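Local coordinates for BH2331 protein (Bacillus halodurans, PDB 1VL5) that is a putative methyltransferase that probably uses S-adenosylmethionine as methyl donor, its substrate being unknown, at residues His105-Arg110 / Tyr127-Lys132; Glu159-His164 / Asp201-Thr206; Lys209-Ser214 / Asp234-Ser239. All coordinates share one frame; numbering follows the deposited sequence.

Overall arrangement
From the N terminus, interaction 1 closes first, after a loop of 16 residues, holding strand 104-110, in the parallel part of the sheet, against the end of helix 119-129 and the short strand 130-131. Interaction 2 then spans 36 residues, including helix 170-180 and strand 183-195, and joins the ends of helices 147-160 and 196-202. Interaction 3 spans 19 residues and sets helix 207-218 against the start of strand 236-250. The three loops follow in series; none nests in or crosses another. Interactions 2 and 3, centres 14 Å apart, touch through the Asp-201 to Lys-210 salt bridge. Interaction 1 lies across the chain's centre from both, but shares a sheet with interaction 3.

Interaction 1: His105-Arg110 / Tyr127-Lys132; sequences HIVTCR and YRVLKK
ND1 of His-105 is held by a hydrogen bond from the backbone N of Glu-40, while the side chain of Lys-131 lies over one face of the same imidazole ring. The two side chains run side by side in the same direction, and Lys-131 CD stands 3.9 Å from the ring centroid, 20° off its normal, which meets the definition of a CH-pi contact. CE continues over the same face, 3.7 Å from His-105 NE2. A bend at the last torsion of the lysine (chi4 -50°) sets the position of NZ, which is hydrogen-bonded to Glu-102 O. Further in, Leu-130 CD2 approaches the carbonyl O of His-105 to 3.5 Å, and the packing becomes apolar where it meets Val-107 CG2 at 3.8 Å. Val-107 CG2, anti to its own carbonyl carbon, also touches Val-129 CG2 at 3.9 Å. Leu-130 is where the chain leaves helical geometry, and Lys-251 NZ ties down this exit by hydrogen bonds to the carbonyls of Tyr-127 and Leu-130. Because strand 134-142 pairs in parallel with strand 104-110, the strand-helix-strand run is a beta-alpha-beta crossover of the Rossmann-like methyltransferase fold.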
# COMPACT_ATOMS: atom_id res chain seq x y z
N HIS A 105 11.09 -12.12 10.39
CA HIS A 105 10.02 -13.08 10.17
C HIS A 105 8.93 -12.55 9.25
O HIS A 105 8.31 -13.32 8.49
CB HIS A 105 9.41 -13.50 11.49
CG HIS A 105 10.42 -14.04 12.46
ND1 HIS A 105 11.15 -13.22 13.29
CD2 HIS A 105 10.82 -15.30 12.72
CE1 HIS A 105 11.93 -13.96 14.06
NE2 HIS A 105 11.76 -15.23 13.73
N ILE A 106 8.69 -11.23 9.31
CA ILE A 106 7.63 -10.58 8.55
C ILE A 106 8.12 -9.30 7.92
O ILE A 106 8.82 -8.56 8.54
CB ILE A 106 6.37 -10.28 9.46
CG1 ILE A 106 5.81 -11.57 10.06
CG2 ILE A 106 5.30 -9.56 8.63
CD1 ILE A 106 4.69 -11.36 11.07
N VAL A 107 7.77 -9.07 6.66
CA VAL A 107 7.90 -7.76 6.07
C VAL A 107 6.50 -7.31 5.76
O VAL A 107 5.75 -8.04 5.11
CB VAL A 107 8.77 -7.75 4.79
CG1 VAL A 107 8.81 -6.37 4.17
CG2 VAL A 107 10.17 -8.18 5.08
N THR A 108 6.14 -6.12 6.23
CA THR A 108 4.88 -5.50 5.87
C THR A 108 5.07 -4.25 5.03
O THR A 108 6.07 -3.52 5.16
CB THR A 108 4.02 -5.10 7.11
OG1 THR A 108 4.80 -4.40 8.11
CG2 THR A 108 3.42 -6.27 7.72
N CYS A 109 4.10 -3.99 4.16
CA CYS A 109 4.12 -2.80 3.33
C CYS A 109 2.69 -2.47 2.89
O CYS A 109 2.08 -3.23 2.15
CB CYS A 109 4.97 -3.01 2.08
SG CYS A 109 5.24 -1.50 1.18
N ARG A 110 2.15 -1.36 3.41
CA ARG A 110 0.76 -1.03 3.25
C ARG A 110 0.59 0.37 2.62
O ARG A 110 1.16 1.35 3.08
CB ARG A 110 0.07 -1.12 4.60
CG ARG A 110 -1.43 -0.72 4.59
CD ARG A 110 -2.14 -1.17 5.81
NE ARG A 110 -3.59 -1.15 5.63
CZ ARG A 110 -4.35 -0.06 5.66
NH1 ARG A 110 -3.82 1.15 5.85
NH2 ARG A 110 -5.65 -0.18 5.48
N TYR A 127 12.29 -10.31 -0.14
CA TYR A 127 12.67 -11.72 -0.17
C TYR A 127 14.01 -11.97 0.53
O TYR A 127 14.16 -12.91 1.33
CB TYR A 127 12.76 -12.23 -1.64
CG TYR A 127 12.87 -13.74 -1.72
CD1 TYR A 127 14.11 -14.38 -1.64
CD2 TYR A 127 11.74 -14.52 -1.75
CE1 TYR A 127 14.22 -15.73 -1.69
CE2 TYR A 127 11.85 -15.87 -1.76
CZ TYR A 127 13.09 -16.47 -1.76
OH TYR A 127 13.16 -17.84 -1.76
N ARG A 128 14.98 -11.09 0.26
CA ARG A 128 16.33 -11.25 0.78
C ARG A 128 16.38 -11.11 2.30
O ARG A 128 17.05 -11.91 3.02
CB ARG A 128 17.30 -10.27 0.09
CG ARG A 128 18.74 -10.40 0.60
CD ARG A 128 19.62 -9.35 0.01
NE ARG A 128 19.31 -7.98 0.39
CZ ARG A 128 19.57 -7.45 1.58
NH1 ARG A 128 20.16 -8.16 2.53
NH2 ARG A 128 19.27 -6.19 1.80
N VAL A 129 15.64 -10.15 2.83
CA VAL A 129 15.81 -9.82 4.27
C VAL A 129 14.90 -10.70 5.13
O VAL A 129 15.00 -10.72 6.38
CB VAL A 129 15.52 -8.32 4.55
CG1 VAL A 129 16.53 -7.35 3.82
CG2 VAL A 129 13.97 -8.00 4.29
N LEU A 130 13.98 -11.41 4.48
CA LEU A 130 13.18 -12.42 5.18
C LEU A 130 13.93 -13.68 5.55
O LEU A 130 14.66 -14.23 4.76
CB LEU A 130 11.95 -12.85 4.35
CG LEU A 130 10.78 -11.89 4.42
CD1 LEU A 130 9.70 -12.21 3.40
CD2 LEU A 130 10.15 -11.85 5.86
N LYS A 131 13.68 -14.15 6.76
CA LYS A 131 14.00 -15.52 7.09
C LYS A 131 13.30 -16.56 6.18
O LYS A 131 12.23 -16.33 5.61
CB LYS A 131 13.65 -15.79 8.52
CG LYS A 131 14.58 -15.05 9.48
CD LYS A 131 14.14 -15.36 10.88
CE LYS A 131 14.97 -14.64 11.97
NZ LYS A 131 16.39 -14.81 11.77
N LYS A 132 13.91 -17.73 6.06
CA LYS A 132 13.24 -18.84 5.36
C LYS A 132 12.01 -19.16 6.15
O LYS A 132 12.05 -19.14 7.38
CB LYS A 132 14.16 -20.07 5.27
CG LYS A 132 15.33 -19.81 4.30
CD LYS A 132 16.44 -20.87 4.35

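Interaction 2: Glu159-His164 / Asp201-Thr206; sequences ERDYSH and DRMNVT
Arg-160 and Met-203 carry the tight part of this contact, their side chains crossing at about a right angle. Met-203, a selenomethionine in the crystal, lays CG over one face of the Arg-160 guanidinium, 3.4 Å from NE, offset toward the rim. Its CB rests 3.3 Å from the carbonyl O of Arg-160, and the same oxygen has Val-205 CG2 at 3.7 Å, so carbons of two residues pack on it. The polar end of the arginine is secured by Trp-199, whose backbone O accepts a hydrogen bond from NH2 and whose ring makes a cation-pi contact. Both segments are places where a helix ends. Helix 196-202 finishes in a Schellman motif with Asn-204, at positive phi, as its C-prime residue: Val-205 N bonds to Cys-200 O, and Asn-204 N to Asp-201 O at 3.1 Å. Helix 147-160 gives way at Asp-161 to a type I turn ending at His-164. Asp-161 OD1 accepts from Ser-163 N, an Asx turn, and is gripped again by Ser-163 OG at 2.8 Å, on the syn side and from the same face. Against this buried carboxylate Met-203 packs at longer range: a bend at chi2 (-56°) sets SE 3.9 Å from Asp-161 CG, and CE lies 3.8 Å from OD1. Exposed Arg-202 forms the looser solvent side. Its CB sits at the edge of the Arg-160 guanidinium; the two guanidinium planes are 71° apart, and Arg-160 NH2 lies 4.1 Å from Arg-202 NE, where like charges would probably repel.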
# COMPACT_ATOMS: atom_id res chain seq x y z
N GLU A 159 -3.15 12.47 -11.26
CA GLU A 159 -3.64 13.85 -11.23
C GLU A 159 -3.90 14.32 -9.84
O GLU A 159 -3.62 15.43 -9.50
CB GLU A 159 -4.90 13.98 -12.06
CG GLU A 159 -4.65 13.91 -13.51
CD GLU A 159 -3.66 14.94 -14.02
OE1 GLU A 159 -3.90 16.17 -13.92
OE2 GLU A 159 -2.63 14.49 -14.53
N ARG A 160 -4.42 13.44 -9.01
CA ARG A 160 -4.73 13.75 -7.65
C ARG A 160 -3.50 13.76 -6.70
O ARG A 160 -3.46 14.55 -5.75
CB ARG A 160 -5.81 12.78 -7.21
CG ARG A 160 -6.25 12.95 -5.76
CD ARG A 160 -5.75 11.82 -5.00
NE ARG A 160 -6.06 11.91 -3.61
CZ ARG A 160 -5.63 11.03 -2.74
NH1 ARG A 160 -4.86 10.00 -3.13
NH2 ARG A 160 -5.95 11.16 -1.48
N ASP A 161 -2.52 12.89 -6.97
CA ASP A 161 -1.29 12.76 -6.18
C ASP A 161 -0.11 12.65 -7.12
O ASP A 161 0.19 11.59 -7.63
CB ASP A 161 -1.38 11.55 -5.26
CG ASP A 161 -0.12 11.36 -4.40
OD1 ASP A 161 0.78 12.18 -4.44
OD2 ASP A 161 -0.05 10.32 -3.73
N TYR A 162 0.55 13.77 -7.35
CA TYR A 162 1.68 13.88 -8.26
C TYR A 162 2.77 12.87 -7.94
O TYR A 162 3.50 12.45 -8.82
N SER A 163 2.88 12.45 -6.68
CA SER A 163 3.88 11.44 -6.31
C SER A 163 3.45 9.98 -6.53
O SER A 163 4.20 9.07 -6.18
CB SER A 163 4.28 11.63 -4.85
OG SER A 163 3.31 11.06 -3.97
N HIS A 164 2.24 9.75 -7.05
CA HIS A 164 1.78 8.43 -7.43
C HIS A 164 2.63 7.92 -8.59
O HIS A 164 2.77 8.61 -9.61
CB HIS A 164 0.32 8.49 -7.85
CG HIS A 164 -0.24 7.20 -8.38
ND1 HIS A 164 -0.79 6.25 -7.57
CD2 HIS A 164 -0.32 6.71 -9.64
CE1 HIS A 164 -1.24 5.26 -8.31
NE2 HIS A 164 -0.96 5.51 -9.57
N ASP A 201 -9.24 16.56 -1.29
CA ASP A 201 -8.84 17.45 -0.26
C ASP A 201 -7.76 16.89 0.66
O ASP A 201 -7.02 17.65 1.25
CB ASP A 201 -10.04 17.91 0.55
CG ASP A 201 -10.90 18.95 -0.19
OD1 ASP A 201 -10.57 19.43 -1.31
OD2 ASP A 201 -11.97 19.25 0.34
N ARG A 202 -7.67 15.58 0.77
CA ARG A 202 -6.57 14.92 1.49
C ARG A 202 -5.23 15.20 0.84
O ARG A 202 -4.23 15.27 1.55
CB ARG A 202 -6.81 13.42 1.60
CG ARG A 202 -8.03 13.06 2.48
CD ARG A 202 -8.03 11.61 2.95
NE ARG A 202 -8.25 10.62 1.89
CZ ARG A 202 -9.43 10.21 1.41
NH1 ARG A 202 -10.58 10.71 1.85
NH2 ARG A 202 -9.46 9.28 0.46
N MSE A 203 -5.21 15.38 -0.48
CA MSE A 203 -3.98 15.79 -1.16
C MSE A 203 -3.88 17.29 -1.38
O MSE A 203 -3.02 17.72 -2.13
CB MSE A 203 -3.83 15.11 -2.53
CG MSE A 203 -3.40 13.67 -2.46
SE MSE A 203 -1.75 13.41 -1.46
CE MSE A 203 -0.63 14.90 -2.22
N ASN A 204 -4.74 18.09 -0.75
CA ASN A 204 -4.70 19.55 -0.93
C ASN A 204 -4.73 19.98 -2.41
O ASN A 204 -4.06 20.92 -2.82
CB ASN A 204 -3.49 20.14 -0.21
CG ASN A 204 -3.57 19.96 1.29
OD1 ASN A 204 -4.59 20.29 1.90
ND2 ASN A 204 -2.52 19.42 1.89
N VAL A 205 -5.56 19.32 -3.19
CA VAL A 205 -5.71 19.65 -4.60
C VAL A 205 -6.43 20.99 -4.70
O VAL A 205 -7.32 21.24 -3.89
CB VAL A 205 -6.54 18.57 -5.34
CG1 VAL A 205 -6.66 18.89 -6.83
CG2 VAL A 205 -5.93 17.18 -5.13
N THR A 206 -6.07 21.83 -5.67
CA THR A 206 -6.69 23.13 -5.82
C THR A 206 -8.11 22.99 -6.29
O THR A 206 -8.44 22.04 -6.97
CB THR A 206 -5.96 24.06 -6.86
OG1 THR A 206 -5.98 23.45 -8.16
CG2 THR A 206 -4.53 24.32 -6.48

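Interaction 3: Lys209-Ser214 / Asp234-Ser239; sequences KKQELS and DGRVYS
The beta-hairpin of strands 231-233 and 236-250 starts its second strand at Arg-236 and Val-237, and both residues lie against Ser-214 of helix 207-218. The segment axes come within 8.2 Å and run almost perpendicular, at 86°, and the strand meets the helix over a short run, Lys-210, Gln-211 and Ser-214. Ser-214 OG, anti to its own backbone N, accepts the backbone N-H of Val-237 at 3.0 Å along a nearly straight bond (173°). The same hydroxyl donates to a water at 2.6 Å, and this water in turn donates to Gly-235 O at 2.8 Å, so one side chain grips the strand directly and the preceding turn through a bridge. Val-237 CG2 packs 3.6 Å from Ser-214 OG beside the polar bond. Arg-236 is extended from CG to NE and reaches back to the helix: its NH2 lies 3.5 Å from Lys-210 CB, while Gln-211 OE1 stands 3.0 Å from NH1 at the edge of the guanidinium, the amide plane turned 71° from it. Lys-210 NZ is paired with Asp-201 and also with Glu-197, which bridges to Arg-236 NE and probably offsets the like charges. Phe-196 touches both Ser-214 and Val-237, adding an apolar side to the junction. Just beyond, two residues of the second strand, Tyr-238 and Ser-239, stand opposite the single Val-231, a classic beta bulge in the hairpin.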
# COMPACT_ATOMS: atom_id res chain seq x y z
N LYS A 209 -7.92 22.45 -10.05
CA LYS A 209 -7.49 21.13 -10.43
C LYS A 209 -8.61 20.10 -10.17
O LYS A 209 -8.80 19.15 -10.94
CB LYS A 209 -6.20 20.79 -9.69
CG LYS A 209 -5.62 19.39 -9.98
CD LYS A 209 -5.24 19.27 -11.46
CE LYS A 209 -4.33 18.13 -11.75
NZ LYS A 209 -3.01 18.20 -11.10
N LYS A 210 -9.39 20.32 -9.10
CA LYS A 210 -10.49 19.41 -8.80
C LYS A 210 -11.54 19.53 -9.89
O LYS A 210 -12.14 18.53 -10.29
CB LYS A 210 -11.10 19.64 -7.40
CG LYS A 210 -10.11 19.38 -6.23
CD LYS A 210 -10.78 19.53 -4.79
CE LYS A 210 -11.23 20.90 -4.54
NZ LYS A 210 -11.70 21.07 -3.12
N GLN A 211 -11.77 20.74 -10.38
CA GLN A 211 -12.75 20.93 -11.44
C GLN A 211 -12.27 20.24 -12.73
O GLN A 211 -13.05 19.66 -13.50
CB GLN A 211 -12.92 22.43 -11.73
CG GLN A 211 -14.02 22.73 -12.75
CD GLN A 211 -15.37 22.34 -12.19
OE1 GLN A 211 -15.79 22.89 -11.17
NE2 GLN A 211 -16.04 21.39 -12.83
N GLU A 212 -10.98 20.37 -12.99
CA GLU A 212 -10.40 19.84 -14.22
C GLU A 212 -10.52 18.31 -14.18
O GLU A 212 -10.92 17.69 -15.14
CB GLU A 212 -8.93 20.25 -14.31
CG GLU A 212 -8.28 19.70 -15.56
CD GLU A 212 -6.78 19.89 -15.55
OE1 GLU A 212 -6.14 19.39 -14.60
OE2 GLU A 212 -6.25 20.54 -16.47
N LEU A 213 -10.18 17.73 -13.05
CA LEU A 213 -10.17 16.28 -12.93
C LEU A 213 -11.61 15.72 -13.01
O LEU A 213 -11.87 14.73 -13.68
CB LEU A 213 -9.49 15.87 -11.63
CG LEU A 213 -9.45 14.38 -11.29
CD1 LEU A 213 -8.91 13.54 -12.46
CD2 LEU A 213 -8.57 14.18 -10.07
N SER A 214 -12.55 16.37 -12.34
CA SER A 214 -13.96 15.97 -12.42
C SER A 214 -14.47 16.06 -13.90
O SER A 214 -15.08 15.15 -14.42
CB SER A 214 -14.77 16.85 -11.48
OG SER A 214 -16.16 16.67 -11.65
N ASP A 234 -24.99 17.05 -10.01
CA ASP A 234 -25.07 18.39 -10.51
C ASP A 234 -23.86 18.74 -11.38
O ASP A 234 -23.39 19.85 -11.40
CB ASP A 234 -25.21 19.36 -9.34
CG ASP A 234 -26.40 19.02 -8.40
OD1 ASP A 234 -27.19 18.06 -8.62
OD2 ASP A 234 -26.49 19.73 -7.39
N GLY A 235 -23.36 17.76 -12.13
CA GLY A 235 -22.26 18.03 -13.04
C GLY A 235 -20.87 17.83 -12.46
O GLY A 235 -19.87 18.02 -13.16
N ARG A 236 -20.79 17.42 -11.20
CA ARG A 236 -19.50 17.14 -10.59
C ARG A 236 -19.42 15.71 -10.14
O ARG A 236 -20.42 15.15 -9.67
CB ARG A 236 -19.36 18.08 -9.43
CG ARG A 236 -17.99 18.20 -8.95
CD ARG A 236 -17.98 19.27 -7.89
NE ARG A 236 -16.65 19.39 -7.32
CZ ARG A 236 -15.69 20.18 -7.80
NH1 ARG A 236 -15.90 20.93 -8.87
NH2 ARG A 236 -14.51 20.20 -7.18
N VAL A 237 -18.26 15.09 -10.29
CA VAL A 237 -18.04 13.74 -9.77
C VAL A 237 -18.17 13.78 -8.25
O VAL A 237 -17.46 14.54 -7.61
CB VAL A 237 -16.67 13.20 -10.13
CG1 VAL A 237 -16.44 11.83 -9.49
CG2 VAL A 237 -16.49 13.12 -11.63
N TYR A 238 -19.06 12.94 -7.70
CA TYR A 238 -19.32 12.84 -6.28
C TYR A 238 -18.54 11.70 -5.66
O TYR A 238 -17.88 11.90 -4.64
CB TYR A 238 -20.84 12.72 -5.99
CG TYR A 238 -21.07 12.43 -4.54
CD1 TYR A 238 -20.98 13.44 -3.60
CD2 TYR A 238 -21.30 11.15 -4.10
CE1 TYR A 238 -21.11 13.17 -2.25
CE2 TYR A 238 -21.45 10.88 -2.73
CZ TYR A 238 -21.34 11.89 -1.82
OH TYR A 238 -21.45 11.66 -0.46
N SER A 239 -18.56 10.50 -6.30
CA SER A 239 -17.84 9.29 -5.80
C SER A 239 -17.44 8.36 -6.96
O SER A 239 -17.98 8.43 -8.03
CB SER A 239 -18.70 8.47 -4.84
OG SER A 239 -19.90 8.05 -5.49
O HOH W 1 -17.15 18.24 -13.52